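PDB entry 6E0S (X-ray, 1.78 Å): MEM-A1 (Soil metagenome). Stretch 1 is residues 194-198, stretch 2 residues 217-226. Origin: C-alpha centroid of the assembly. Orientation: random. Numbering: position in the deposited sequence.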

# COMPACT_ATOMS: atom_id res chain seq x y z
N SER A 194 -4.17 0.26 -4.02
CA SER A 194 -4.74 0.34 -5.35
C SER A 194 -6.26 0.28 -5.27
O SER A 194 -6.83 -0.50 -4.50
CB SER A 194 -4.22 -0.80 -6.23
OG SER A 194 -4.98 -0.82 -7.45
N LEU A 195 -6.91 1.13 -6.07
CA LEU A 195 -8.36 1.14 -6.20
C LEU A 195 -8.80 0.72 -7.60
O LEU A 195 -9.94 0.96 -7.99
CB LEU A 195 -8.93 2.52 -5.87
CG LEU A 195 -8.71 3.06 -4.46
CD1 LEU A 195 -9.24 4.50 -4.36
CD2 LEU A 195 -9.38 2.11 -3.45
N ASN A 196 -7.91 0.09 -8.36
CA ASN A 196 -8.16 -0.20 -9.76
C ASN A 196 -8.96 -1.49 -9.93
O ASN A 196 -8.58 -2.56 -9.43
CB ASN A 196 -6.83 -0.28 -10.51
CG ASN A 196 -6.28 1.09 -10.83
OD1 ASN A 196 -6.82 2.13 -10.40
ND2 ASN A 196 -5.19 1.12 -11.61
N ALA A 197 -10.10 -1.37 -10.61
CA ALA A 197 -10.89 -2.53 -11.01
C ALA A 197 -10.18 -3.26 -12.14
O ALA A 197 -10.41 -2.98 -13.32
CB ALA A 197 -12.30 -2.10 -11.44
N PHE A 198 -9.33 -4.21 -11.80
CA PHE A 198 -8.59 -4.99 -12.78
C PHE A 198 -8.91 -6.46 -12.56
O PHE A 198 -8.91 -6.92 -11.42
CB PHE A 198 -7.08 -4.72 -12.67
CG PHE A 198 -6.29 -5.37 -13.76
CD1 PHE A 198 -5.71 -6.61 -13.56
CD2 PHE A 198 -6.17 -4.76 -15.00
CE1 PHE A 198 -4.99 -7.23 -14.59
CE2 PHE A 198 -5.45 -5.37 -16.04
CZ PHE A 198 -4.87 -6.61 -15.83
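Stretch 2, residues 217-226: DIKKSIATVA

Residues 217-226 form a continuous segment of α-helix that begins earlier in the chain, whereas residues 194-198 follow an irregular path with no helix or strand character. The helical dihedrals are uniform, with phi between -57° and -68° and psi between -33° and -54°, and the segment is held by an unbroken i to i+4 ladder that runs from Ser-221 N to Asp-217 O (2.8 Å) through Ala-226 N to Ile-222 O (3.0 Å). In stretch 1 the backbone is mostly extended, but Leu-195 (phi/psi -114/17) introduces a bend. This bend is accompanied by a hydrogen bond from Asn-196 N to Ser-194 OG (3.2 Å, nearly linear at 169°), the Ser-194 side chain being in the t rotamer.

The CA atoms that lie nearest each other across the stretches are those of Leu-195 and Ile-222, 6.6 Å apart. No hydrogen bond links the stretches, and because stretch 1 is neither helix nor strand, the packing is best described by which residue meets which. Contacts along stretch 1 from Leu-195 to Ala-197 shift toward the beginning of the helical segment: Leu-195 reaches as far as Val-225, while Ala-197 touches Ile-218 alone. The total surface buried between the stretches, both sides summed, is 267 Å², and Leu-195 contributes 114 Å² of it, the largest share of any residue.

Leu-195 points its CA-to-CB bond toward the helix and adopts the mt rotamer, which brings both methyl groups against the helical surface. CD2 lies 3.8 Å from Ser-221 CB, so that the serine contributes its methylene carbon to the apolar contact; its hydroxyl is hydrogen-bonded elsewhere in the structure. CD1 lies farther along the helix, 3.9 Å from Val-225 CB and 4.0 Å from Ile-222 CA, with the Ile-222 side chain approaching it at 4.2 Å through CG1. Ser-221, Ile-222 and Val-225 are thus met by one leucine side chain, as the spacing of the helix places residues i, i+1 and i+4 on neighbouring parts of its surface. The CA-to-CB bonds of Ser-221 and Val-225 point toward stretch 1, while that of Ile-222 points sideways.

One turn earlier, Ile-218 (chi1 and chi2 both t) also directs its CA-to-CB bond toward stretch 1 and packs largely against main chain. Its CD1 lies 3.4 Å from Leu-195 O, 3.9 Å from Asn-196 C and 3.6 Å from Ala-197 N, and it meets the methyl of Ala-197 at 3.9 Å from CB. A single terminal methyl therefore rests against the backbone as it leaves Leu-195. The CA-to-CB bond of Asn-196 points away from the helix, and Phe-198 makes no contact, the end of its side chain leading away. On the helix, Lys-219, Lys-220 and Ala-223 are exposed and likewise take no part, leaving an apolar contact centred on Leu-195 and Ile-218.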

# COMPACT_ATOMS: atom_id res chain seq x y z
N ASP A 217 -17.75 -3.27 -2.80
CA ASP A 217 -16.49 -2.99 -2.11
C ASP A 217 -15.70 -1.89 -2.81
O ASP A 217 -15.23 -0.95 -2.16
CB ASP A 217 -15.62 -4.25 -2.07
CG ASP A 217 -15.95 -5.18 -0.93
OD1 ASP A 217 -16.84 -4.87 -0.10
OD2 ASP A 217 -15.28 -6.24 -0.87
N ILE A 218 -15.44 -2.04 -4.11
CA ILE A 218 -14.55 -1.08 -4.75
C ILE A 218 -15.17 0.31 -4.77
O ILE A 218 -14.46 1.30 -4.57
CB ILE A 218 -14.14 -1.57 -6.16
CG1 ILE A 218 -12.85 -0.86 -6.59
CG2 ILE A 218 -15.19 -1.28 -7.20
CD1 ILE A 218 -12.05 -1.73 -7.59
N LYS A 219 -16.48 0.42 -5.01
CA LYS A 219 -17.13 1.73 -4.97
C LYS A 219 -17.05 2.32 -3.57
O LYS A 219 -16.79 3.52 -3.40
CB LYS A 219 -18.59 1.61 -5.40
CG LYS A 219 -18.80 1.26 -6.87
CD LYS A 219 -20.29 1.05 -7.17
CE LYS A 219 -21.00 2.39 -7.28
NZ LYS A 219 -20.48 3.13 -8.48
N LYS A 220 -17.25 1.49 -2.55
CA LYS A 220 -17.15 2.03 -1.20
C LYS A 220 -15.73 2.46 -0.87
O LYS A 220 -15.53 3.50 -0.21
CB LYS A 220 -17.66 1.01 -0.19
CG LYS A 220 -17.79 1.61 1.21
CD LYS A 220 -18.03 0.54 2.25
CE LYS A 220 -18.14 1.15 3.65
NZ LYS A 220 -17.54 0.20 4.66
N SER A 221 -14.73 1.69 -1.31
CA SER A 221 -13.33 2.03 -1.06
C SER A 221 -12.93 3.31 -1.79
O SER A 221 -12.19 4.13 -1.24
CB SER A 221 -12.40 0.88 -1.46
OG SER A 221 -12.76 -0.30 -0.79
N ILE A 222 -13.47 3.53 -3.00
CA ILE A 222 -13.20 4.78 -3.70
C ILE A 222 -13.73 5.96 -2.90
O ILE A 222 -13.05 6.99 -2.76
CB ILE A 222 -13.81 4.71 -5.11
CG1 ILE A 222 -13.02 3.70 -5.96
CG2 ILE A 222 -13.89 6.11 -5.74
CD1 ILE A 222 -13.67 3.44 -7.29
N ALA A 223 -14.95 5.84 -2.36
CA ALA A 223 -15.51 6.91 -1.54
C ALA A 223 -14.73 7.10 -0.25
O ALA A 223 -14.52 8.23 0.20
CB ALA A 223 -16.98 6.65 -1.22
N THR A 224 -14.30 6.00 0.37
CA THR A 224 -13.49 6.07 1.58
C THR A 224 -12.22 6.87 1.36
O THR A 224 -11.90 7.78 2.14
CB THR A 224 -13.15 4.68 2.08
OG1 THR A 224 -14.34 4.05 2.53
CG2 THR A 224 -12.14 4.73 3.26
N VAL A 225 -11.47 6.54 0.30
CA VAL A 225 -10.21 7.23 0.06
C VAL A 225 -10.44 8.69 -0.30
O VAL A 225 -9.71 9.58 0.14
CB VAL A 225 -9.41 6.48 -1.02
CG1 VAL A 225 -8.20 7.30 -1.45
CG2 VAL A 225 -8.97 5.13 -0.46
N ALA A 226 -11.50 8.96 -1.07
CA ALA A 226 -11.82 10.33 -1.43
C ALA A 226 -12.06 11.18 -0.19
O ALA A 226 -11.76 12.39 -0.20
CB ALA A 226 -13.07 10.36 -2.32